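PDB 2ZBV: adenosyl-chloride synthase from Thermotoga maritima, which binds adenosine and probably acts on S-adenosyl-L-methionine, as a SAM hydrolase or SAM-dependent halogenase. Local coordinates for residues K76-K81 against D150-Y155; N84-V89 against E101-A106; R109-R114 against D130-V135. All coordinates share one frame; numbering follows the deposited sequence.

Contact 1 (K76-K81 against D150-Y155)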
loop_
_atom_site.group_PDB
_atom_site.type_symbol
_atom_site.label_atom_id
_atom_site.label_comp_id
_atom_site.label_asym_id
_atom_site.label_seq_id
_atom_site.Cartn_x
_atom_site.Cartn_y
_atom_site.Cartn_z
ATOM N N LYS A 76 -1.880 -27.286 11.693
ATOM C CA LYS A 76 -1.234 -26.716 12.869
ATOM C C LYS A 76 -0.791 -25.270 12.693
ATOM O O LYS A 76 -0.450 -24.839 11.591
ATOM C CB LYS A 76 -0.011 -27.563 13.255
ATOM C CG LYS A 76 -0.333 -29.009 13.677
ATOM C CD LYS A 76 0.958 -29.791 13.939
ATOM C CE LYS A 76 0.700 -31.275 14.212
ATOM N NZ LYS A 76 0.024 -31.517 15.519
ATOM N N ALA A 77 -0.810 -24.535 13.796
ATOM C CA ALA A 77 -0.364 -23.150 13.842
ATOM C C ALA A 77 0.999 -23.318 14.509
ATOM O O ALA A 77 1.094 -23.941 15.568
ATOM C CB ALA A 77 -1.292 -22.329 14.720
ATOM N N ILE A 78 2.049 -22.779 13.901
ATOM C CA ILE A 78 3.390 -22.968 14.446
ATOM C C ILE A 78 4.276 -21.731 14.514
ATOM O O ILE A 78 3.949 -20.672 13.975
ATOM C CB ILE A 78 4.173 -24.018 13.610
ATOM C CG1 ILE A 78 4.340 -23.507 12.174
ATOM C CG2 ILE A 78 3.435 -25.348 13.582
ATOM C CD1 ILE A 78 5.255 -24.366 11.317
ATOM N N VAL A 79 5.406 -21.892 15.202
ATOM C CA VAL A 79 6.422 -20.848 15.333
ATOM C C VAL A 79 7.742 -21.583 15.118
ATOM O O VAL A 79 8.060 -22.530 15.842
ATOM C CB VAL A 79 6.449 -20.182 16.733
ATOM C CG1 VAL A 79 7.615 -19.211 16.802
ATOM C CG2 VAL A 79 5.151 -19.434 17.003
HETATM N N MSE A 80 8.498 -21.156 14.111
HETATM C CA MSE A 80 9.770 -21.790 13.783
HETATM C C MSE A 80 10.945 -20.868 14.074
HETATM O O MSE A 80 10.849 -19.642 13.928
HETATM C CB MSE A 80 9.787 -22.193 12.298
HETATM C CG MSE A 80 11.088 -22.846 11.811
HETATM SE SE MSE A 80 11.221 -22.968 9.883
HETATM C CE MSE A 80 10.306 -24.626 9.625
ATOM N N LYS A 81 12.044 -21.465 14.522
ATOM C CA LYS A 81 13.262 -20.718 14.797
ATOM C C LYS A 81 14.303 -21.303 13.857
ATOM O O LYS A 81 14.550 -22.512 13.860
ATOM C CB LYS A 81 13.717 -20.896 16.244
ATOM C CG LYS A 81 14.956 -20.082 16.597
ATOM C CD LYS A 81 15.487 -20.449 17.978
ATOM C CE LYS A 81 16.819 -19.764 18.264
ATOM N NZ LYS A 81 17.462 -20.307 19.508
ATOM N N ASP A 150 4.396 -26.834 22.908
ATOM C CA ASP A 150 5.328 -27.953 22.809
ATOM C C ASP A 150 6.054 -27.981 21.469
ATOM O O ASP A 150 5.562 -27.439 20.472
ATOM C CB ASP A 150 4.591 -29.283 22.984
ATOM C CG ASP A 150 3.628 -29.270 24.154
ATOM O OD1 ASP A 150 3.990 -28.721 25.220
ATOM O OD2 ASP A 150 2.509 -29.817 24.009
ATOM N N ARG A 151 7.217 -28.625 21.451
ATOM C CA ARG A 151 8.007 -28.754 20.231
ATOM C C ARG A 151 7.367 -29.739 19.262
ATOM O O ARG A 151 6.583 -30.599 19.656
ATOM C CB ARG A 151 9.418 -29.269 20.534
ATOM C CG ARG A 151 10.320 -28.339 21.310
ATOM C CD ARG A 151 11.762 -28.809 21.174
ATOM N NE ARG A 151 12.691 -28.012 21.967
ATOM C CZ ARG A 151 12.908 -28.189 23.268
ATOM N NH1 ARG A 151 12.262 -29.144 23.929
ATOM N NH2 ARG A 151 13.774 -27.413 23.907
ATOM N N LEU A 152 7.721 -29.603 17.990
ATOM C CA LEU A 152 7.245 -30.490 16.940
ATOM C C LEU A 152 8.528 -30.998 16.305
ATOM O O LEU A 152 9.548 -30.313 16.341
ATOM C CB LEU A 152 6.412 -29.718 15.915
ATOM C CG LEU A 152 5.051 -29.208 16.395
ATOM C CD1 LEU A 152 4.510 -28.171 15.422
ATOM C CD2 LEU A 152 4.091 -30.389 16.528
ATOM N N LEU A 153 8.497 -32.190 15.728
ATOM C CA LEU A 153 9.703 -32.736 15.123
ATOM C C LEU A 153 9.684 -32.615 13.607
ATOM O O LEU A 153 10.701 -32.831 12.942
ATOM C CB LEU A 153 9.877 -34.200 15.537
ATOM C CG LEU A 153 9.849 -34.446 17.050
ATOM C CD1 LEU A 153 10.060 -35.926 17.323
ATOM C CD2 LEU A 153 10.928 -33.607 17.745
ATOM N N SER A 154 8.525 -32.266 13.061
ATOM C CA SER A 154 8.395 -32.115 11.624
ATOM C C SER A 154 7.477 -30.952 11.276
ATOM O O SER A 154 6.811 -30.378 12.142
ATOM C CB SER A 154 7.855 -33.401 10.994
ATOM O OG SER A 154 6.541 -33.673 11.448
ATOM N N TYR A 155 7.454 -30.617 9.993
ATOM C CA TYR A 155 6.633 -29.530 9.489
ATOM C C TYR A 155 6.308 -29.865 8.041
ATOM O O TYR A 155 7.052 -30.598 7.397
ATOM C CB TYR A 155 7.417 -28.218 9.591
ATOM C CG TYR A 155 8.682 -28.191 8.759
ATOM C CD1 TYR A 155 8.658 -27.721 7.451
ATOM C CD2 TYR A 155 9.897 -28.648 9.272
ATOM C CE1 TYR A 155 9.805 -27.701 6.668
ATOM C CE2 TYR A 155 11.060 -28.632 8.492
ATOM C CZ TYR A 155 11.000 -28.155 7.189
ATOM O OH TYR A 155 12.121 -28.117 6.393
#
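L152 lies against I78 and the stem of K76, while the ring of Y155 takes the methyl end of M80, so two separate apolar touches join the strand 77-81 to the loop 150-155. L152 gives up the greatest area. Its CD1 meets I78 CG2 at 3.5 Å, the two side chains crossing at about a right angle, and its CD2 packs beside K76 CD at 4.1 Å. A leucine suits this place because its forked end can serve two neighbours at once: CD1 meets the buried isoleucine, and both methyls flank CD of a lysine whose chain runs extended until it bends at its last torsion. K76 thus meets L152 through a methylene group, while its amine makes a weak, long ion pair with E110.

The Y155 ring receives M80, a selenomethionine in this crystal, in a CH-pi contact. The methyl CE stands 3.9 Å from the ring centroid and only 8° off the normal, squarely over one face. With CG anti to the backbone N (chi1 179°), the chain runs out extended and then turns at chi3, -86°, which swings CE over the ring. A flexible, unbranched side chain can make such a turn. Y155 also touches V105 and I108 of the neighbouring strand 105-110, and A100 of helix 97-103 packs on both M80 and Y155.

The arrangement is a loop laid across one face of the mixed sheet in the N-terminal domain: I78 points to the loop and M80 bends its methyl end to it, whereas A77 and V79 pack on helix 127-140.

Contact 2 (N84-V89 against E101-A106)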
loop_
_atom_site.group_PDB
_atom_site.type_symbol
_atom_site.label_atom_id
_atom_site.label_comp_id
_atom_site.label_asym_id
_atom_site.label_seq_id
_atom_site.Cartn_x
_atom_site.Cartn_y
_atom_site.Cartn_z
ATOM N N ASN A 84 19.684 -19.119 11.889
ATOM C CA ASN A 84 20.291 -17.804 11.705
ATOM C C ASN A 84 19.652 -16.846 12.707
ATOM O O ASN A 84 19.763 -15.627 12.591
ATOM C CB ASN A 84 20.095 -17.305 10.263
ATOM C CG ASN A 84 18.640 -17.072 9.917
ATOM O OD1 ASN A 84 17.774 -17.844 10.316
ATOM N ND2 ASN A 84 18.366 -16.010 9.161
ATOM N N ASP A 85 18.966 -17.427 13.689
ATOM C CA ASP A 85 18.321 -16.673 14.755
ATOM C C ASP A 85 17.135 -15.798 14.384
ATOM O O ASP A 85 16.978 -14.707 14.928
ATOM C CB ASP A 85 19.357 -15.820 15.488
ATOM C CG ASP A 85 20.282 -16.650 16.351
ATOM O OD1 ASP A 85 21.321 -16.109 16.799
ATOM O OD2 ASP A 85 19.966 -17.839 16.588
ATOM N N GLN A 86 16.301 -16.263 13.462
ATOM C CA GLN A 86 15.107 -15.505 13.098
ATOM C C GLN A 86 13.876 -16.323 13.481
ATOM O O GLN A 86 13.929 -17.555 13.535
ATOM C CB GLN A 86 15.091 -15.183 11.601
ATOM C CG GLN A 86 16.152 -14.177 11.191
ATOM C CD GLN A 86 16.004 -13.731 9.752
ATOM O OE1 GLN A 86 15.733 -14.542 8.871
ATOM N NE2 GLN A 86 16.197 -12.436 9.506
ATOM N N TYR A 87 12.767 -15.638 13.734
ATOM C CA TYR A 87 11.538 -16.314 14.137
ATOM C C TYR A 87 10.408 -16.155 13.122
ATOM O O TYR A 87 10.230 -15.079 12.548
ATOM C CB TYR A 87 11.103 -15.785 15.501
ATOM C CG TYR A 87 12.145 -16.012 16.574
ATOM C CD1 TYR A 87 12.249 -17.244 17.224
ATOM C CD2 TYR A 87 13.053 -15.008 16.917
ATOM C CE1 TYR A 87 13.233 -17.474 18.192
ATOM C CE2 TYR A 87 14.044 -15.226 17.882
ATOM C CZ TYR A 87 14.127 -16.461 18.515
ATOM O OH TYR A 87 15.106 -16.688 19.460
ATOM N N PHE A 88 9.650 -17.236 12.918
ATOM C CA PHE A 88 8.538 -17.247 11.965
ATOM C C PHE A 88 7.251 -17.782 12.565
ATOM O O PHE A 88 7.171 -18.947 12.955
ATOM C CB PHE A 88 8.898 -18.093 10.748
ATOM C CG PHE A 88 10.135 -17.630 10.042
ATOM C CD1 PHE A 88 10.054 -16.735 8.977
ATOM C CD2 PHE A 88 11.393 -18.044 10.478
ATOM C CE1 PHE A 88 11.212 -16.250 8.357
ATOM C CE2 PHE A 88 12.558 -17.565 9.863
ATOM C CZ PHE A 88 12.466 -16.668 8.803
ATOM N N VAL A 89 6.251 -16.911 12.631
ATOM C CA VAL A 89 4.933 -17.242 13.146
ATOM C C VAL A 89 4.061 -17.481 11.913
ATOM O O VAL A 89 3.788 -16.546 11.153
ATOM C CB VAL A 89 4.373 -16.069 13.960
ATOM C CG1 VAL A 89 2.979 -16.409 14.494
ATOM C CG2 VAL A 89 5.337 -15.735 15.093
ATOM N N GLU A 101 14.689 -24.576 4.595
ATOM C CA GLU A 101 15.691 -25.233 3.766
ATOM C C GLU A 101 16.989 -24.442 3.642
ATOM O O GLU A 101 18.077 -25.018 3.672
ATOM C CB GLU A 101 15.109 -25.496 2.372
ATOM C CG GLU A 101 16.106 -26.027 1.346
ATOM C CD GLU A 101 16.619 -27.423 1.673
ATOM O OE1 GLU A 101 17.467 -27.937 0.910
ATOM O OE2 GLU A 101 16.175 -28.008 2.686
ATOM N N GLU A 102 16.878 -23.123 3.517
ATOM C CA GLU A 102 18.050 -22.268 3.361
ATOM C C GLU A 102 18.801 -21.943 4.645
ATOM O O GLU A 102 20.030 -21.860 4.647
ATOM C CB GLU A 102 17.651 -20.957 2.685
ATOM C CG GLU A 102 17.077 -21.111 1.286
ATOM C CD GLU A 102 18.065 -21.717 0.307
ATOM O OE1 GLU A 102 19.251 -21.326 0.336
ATOM O OE2 GLU A 102 17.651 -22.578 -0.500
ATOM N N TYR A 103 18.071 -21.747 5.738
ATOM C CA TYR A 103 18.709 -21.395 7.001
ATOM C C TYR A 103 18.889 -22.559 7.971
ATOM O O TYR A 103 19.693 -22.475 8.894
ATOM C CB TYR A 103 17.909 -20.304 7.726
ATOM C CG TYR A 103 17.715 -18.999 6.978
ATOM C CD1 TYR A 103 18.770 -18.394 6.287
ATOM C CD2 TYR A 103 16.495 -18.325 7.034
ATOM C CE1 TYR A 103 18.610 -17.145 5.679
ATOM C CE2 TYR A 103 16.324 -17.075 6.430
ATOM C CZ TYR A 103 17.386 -16.490 5.761
ATOM O OH TYR A 103 17.236 -15.230 5.226
ATOM N N GLY A 104 18.130 -23.631 7.777
ATOM C CA GLY A 104 18.214 -24.752 8.694
ATOM C C GLY A 104 17.250 -24.507 9.846
ATOM O O GLY A 104 17.086 -23.373 10.296
ATOM N N VAL A 105 16.616 -25.568 10.330
ATOM C CA VAL A 105 15.646 -25.456 11.413
ATOM C C VAL A 105 16.267 -25.725 12.779
ATOM O O VAL A 105 16.829 -26.792 13.017
ATOM C CB VAL A 105 14.480 -26.445 11.204
ATOM C CG1 VAL A 105 13.447 -26.272 12.307
ATOM C CG2 VAL A 105 13.855 -26.222 9.831
ATOM N N ALA A 106 16.151 -24.753 13.677
ATOM C CA ALA A 106 16.699 -24.898 15.016
ATOM C C ALA A 106 15.653 -25.467 15.975
ATOM O O ALA A 106 15.960 -26.310 16.817
ATOM C CB ALA A 106 17.194 -23.545 15.523
HETATM O O HOH W 1 19.556 -13.978 7.238
#
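N84 lays its side-chain amide over one face of the Y103 ring in a stacked arrangement, the two planes 24° apart. ND2 sits above the centre of the ring, 3.4 Å from its plane, while OD1 lies near the root of the ring, 3.5 Å from Y103 CG. Asparagine suits the place because its flat amide can lie on a ring while its NH2 and carbonyl still form hydrogen bonds; tyrosine offers a broad face and a hydroxyl for S54. Q86 meets the same tyrosine differently: its OE1 comes within 3.6 Å of Y103 CE2, with the amide nearly perpendicular to the ring.

Here the turn between the antiparallel strands 77-82 and 87-91 meets the end of helix 97-103. That helix connects strands 87-91 and 105-110, which run parallel with 77-82 between them. G104, just after the helix, has phi 87°, where a side chain would press on the carbonyl O of Y103.

Polar bonds fix the amide's rotation. N84 ND2 donates to Q86 OE1 at 3.0 Å, approaching from above the carbonyl plane, and gives a second hydrogen bond to a water at 3.0 Å; that water is weakly linked to Y103 OH. N84 OD1 is bonded to T82 OG1. Beyond the amide, S54 holds two of the partners, its OG bonded to Y103 OH and its backbone O receiving Q86 NE2.

Contact 3 (R109-R114 against D130-V135)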
loop_
_atom_site.group_PDB
_atom_site.type_symbol
_atom_site.label_atom_id
_atom_site.label_comp_id
_atom_site.label_asym_id
_atom_site.label_seq_id
_atom_site.Cartn_x
_atom_site.Cartn_y
_atom_site.Cartn_z
ATOM N N ARG A 109 7.761 -24.969 17.349
ATOM C CA ARG A 109 6.779 -25.036 18.430
ATOM C C ARG A 109 5.367 -24.946 17.864
ATOM O O ARG A 109 5.130 -24.254 16.870
ATOM C CB ARG A 109 6.956 -23.853 19.383
ATOM C CG ARG A 109 8.285 -23.783 20.087
ATOM C CD ARG A 109 8.254 -24.638 21.319
ATOM N NE ARG A 109 9.578 -24.793 21.897
ATOM C CZ ARG A 109 9.826 -25.485 23.002
ATOM N NH1 ARG A 109 8.829 -26.074 23.646
ATOM N NH2 ARG A 109 11.067 -25.605 23.446
ATOM N N GLU A 110 4.428 -25.649 18.486
ATOM C CA GLU A 110 3.052 -25.539 18.051
ATOM C C GLU A 110 2.468 -24.475 18.971
ATOM O O GLU A 110 2.802 -24.418 20.157
ATOM C CB GLU A 110 2.298 -26.859 18.214
ATOM C CG GLU A 110 0.790 -26.704 18.003
ATOM C CD GLU A 110 0.087 -28.024 17.763
ATOM O OE1 GLU A 110 0.634 -29.074 18.166
ATOM O OE2 GLU A 110 -1.022 -28.007 17.178
ATOM N N ILE A 111 1.634 -23.606 18.421
ATOM C CA ILE A 111 1.021 -22.559 19.213
ATOM C C ILE A 111 -0.124 -23.193 20.005
ATOM O O ILE A 111 -1.177 -23.504 19.450
ATOM C CB ILE A 111 0.492 -21.425 18.299
ATOM C CG1 ILE A 111 1.667 -20.804 17.523
ATOM C CG2 ILE A 111 -0.228 -20.368 19.127
ATOM C CD1 ILE A 111 1.276 -19.714 16.538
ATOM N N GLU A 112 0.097 -23.398 21.300
ATOM C CA GLU A 112 -0.907 -24.014 22.160
ATOM C C GLU A 112 -1.283 -23.134 23.342
ATOM O O GLU A 112 -2.343 -23.308 23.937
ATOM C CB GLU A 112 -0.390 -25.353 22.684
ATOM C CG GLU A 112 0.045 -26.323 21.603
ATOM C CD GLU A 112 0.653 -27.587 22.180
ATOM O OE1 GLU A 112 1.644 -27.479 22.932
ATOM O OE2 GLU A 112 0.143 -28.688 21.884
ATOM N N ASN A 113 -0.412 -22.190 23.684
ATOM C CA ASN A 113 -0.663 -21.299 24.811
ATOM C C ASN A 113 -1.775 -20.316 24.497
ATOM O O ASN A 113 -1.524 -19.231 23.972
ATOM C CB ASN A 113 0.602 -20.524 25.173
ATOM C CG ASN A 113 0.495 -19.843 26.518
ATOM O OD1 ASN A 113 -0.606 -19.568 27.001
ATOM N ND2 ASN A 113 1.638 -19.555 27.128
ATOM N N ARG A 114 -3.003 -20.686 24.847
ATOM C CA ARG A 114 -4.162 -19.845 24.584
ATOM C C ARG A 114 -4.094 -18.477 25.253
ATOM O O ARG A 114 -4.837 -17.567 24.887
ATOM C CB ARG A 114 -5.441 -20.566 25.021
ATOM C CG ARG A 114 -5.639 -21.921 24.360
ATOM C CD ARG A 114 -6.987 -22.528 24.734
ATOM N NE ARG A 114 -8.095 -21.895 24.025
ATOM C CZ ARG A 114 -8.348 -22.069 22.730
ATOM N NH1 ARG A 114 -7.572 -22.859 21.999
ATOM N NH2 ARG A 114 -9.379 -21.454 22.164
ATOM N N ASP A 130 -6.446 -13.177 15.441
ATOM C CA ASP A 130 -6.688 -13.742 16.761
ATOM C C ASP A 130 -5.618 -14.611 17.387
ATOM O O ASP A 130 -5.591 -14.761 18.610
ATOM C CB ASP A 130 -8.007 -14.519 16.741
ATOM C CG ASP A 130 -9.170 -13.666 16.280
ATOM O OD1 ASP A 130 -9.117 -12.436 16.494
ATOM O OD2 ASP A 130 -10.140 -14.224 15.717
ATOM N N ILE A 131 -4.741 -15.172 16.563
ATOM C CA ILE A 131 -3.695 -16.054 17.064
ATOM C C ILE A 131 -2.274 -15.694 16.623
ATOM O O ILE A 131 -1.382 -15.540 17.458
ATOM C CB ILE A 131 -3.971 -17.512 16.644
ATOM C CG1 ILE A 131 -5.345 -17.961 17.162
ATOM C CG2 ILE A 131 -2.856 -18.423 17.168
ATOM C CD1 ILE A 131 -5.717 -19.406 16.791
ATOM N N PHE A 132 -2.065 -15.569 15.315
ATOM C CA PHE A 132 -0.736 -15.266 14.787
ATOM C C PHE A 132 -0.172 -13.903 15.148
ATOM O O PHE A 132 0.957 -13.809 15.637
ATOM C CB PHE A 132 -0.721 -15.430 13.261
ATOM C CG PHE A 132 -0.953 -16.842 12.804
ATOM C CD1 PHE A 132 -0.134 -17.875 13.255
ATOM C CD2 PHE A 132 -1.982 -17.140 11.916
ATOM C CE1 PHE A 132 -0.338 -19.184 12.832
ATOM C CE2 PHE A 132 -2.199 -18.448 11.482
ATOM C CZ PHE A 132 -1.377 -19.472 11.938
ATOM N N ALA A 133 -0.944 -12.846 14.904
ATOM C CA ALA A 133 -0.467 -11.501 15.197
ATOM C C ALA A 133 -0.107 -11.317 16.669
ATOM O O ALA A 133 0.993 -10.879 16.987
ATOM C CB ALA A 133 -1.507 -10.455 14.763
ATOM N N PRO A 134 -1.025 -11.653 17.589
ATOM C CA PRO A 134 -0.671 -11.471 19.001
ATOM C C PRO A 134 0.537 -12.301 19.434
ATOM O O PRO A 134 1.356 -11.847 20.239
ATOM C CB PRO A 134 -1.966 -11.838 19.737
ATOM C CG PRO A 134 -2.685 -12.755 18.773
ATOM C CD PRO A 134 -2.425 -12.089 17.446
ATOM N N VAL A 135 0.658 -13.511 18.899
ATOM C CA VAL A 135 1.795 -14.356 19.234
ATOM C C VAL A 135 3.093 -13.693 18.768
ATOM O O VAL A 135 4.079 -13.636 19.517
ATOM C CB VAL A 135 1.649 -15.756 18.603
ATOM C CG1 VAL A 135 2.982 -16.493 18.623
ATOM C CG2 VAL A 135 0.611 -16.558 19.391
#
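I111 meets I131 and V135 of helix 127-140 through its CG2 methyl, at 3.8 Å from I131 CG2 and 3.9 Å from V135 CG2, so this one methyl serves two residues a helical turn apart. CD1, at the end of the longer branch, approaches the F132 ring obliquely, coming to 4.0 Å from CD1 of that ring, and also reaches V135 CG1 at 4.2 Å. Isoleucine suits the place because branching at CB sends a short arm and a long arm in different directions: with chi1 at -61° and chi2 at 177° the long arm runs extended to the phenylalanine, while the short one meets I131, and V135 is touched by both. The valine and I111 reach toward each other tip to tip, whereas I111 and F132 cross at about a right angle. All four side chains are buried, and the contact is wholly apolar.

This is helix-on-sheet packing in the N-terminal domain, with helix 127-140 lying against the mixed sheet and I111 following directly on an edge strand of that sheet, 105-110. A77 and V79 of the adjacent strand 77-82 continue the apolar surface: I111 touches both, F132 packs on A77, and V135 on V79.

The backbone positions the two sides. Within the helix, V135 N bonds to I131 O at 3.2 Å, which sets two of the contacting residues on the same face. A wider pi-type turn at 130-132 and a kink at P134, whose ring nitrogen has no hydrogen to donate, interrupt the regular helical pattern. I111 is held by backbone hydrogen bonding with A77, and its side chain also packs on V148. F132 also lies near the adenosine pocket: its side chain is about 4 Å from that of D68 and about 7 Å from a bound adenosine.

Running from the N terminus, the chain enters contact 1 at strand 77-82, and that loop closes only at 150-155, after helix 127-140. Contacts 2 and 3 are both nested within it, in series: contact 2 closes the short excursion from 84-89 to 101-106 before contact 3 opens at 109-114, to close on the helix at 130-135. Strand 105-110 passes from contact 2 to contact 3, and strand 77-82 lies between it and strand 87-91. Probable hydrogen bonds fasten 77-82 to both neighbours: K81 O to A106 N and V79 O to R109 N on 105-110, M80 N to F88 O on 87-91. V89 of contact 2 also packs on F132 and V135, joining its strand to the helix of contact 3.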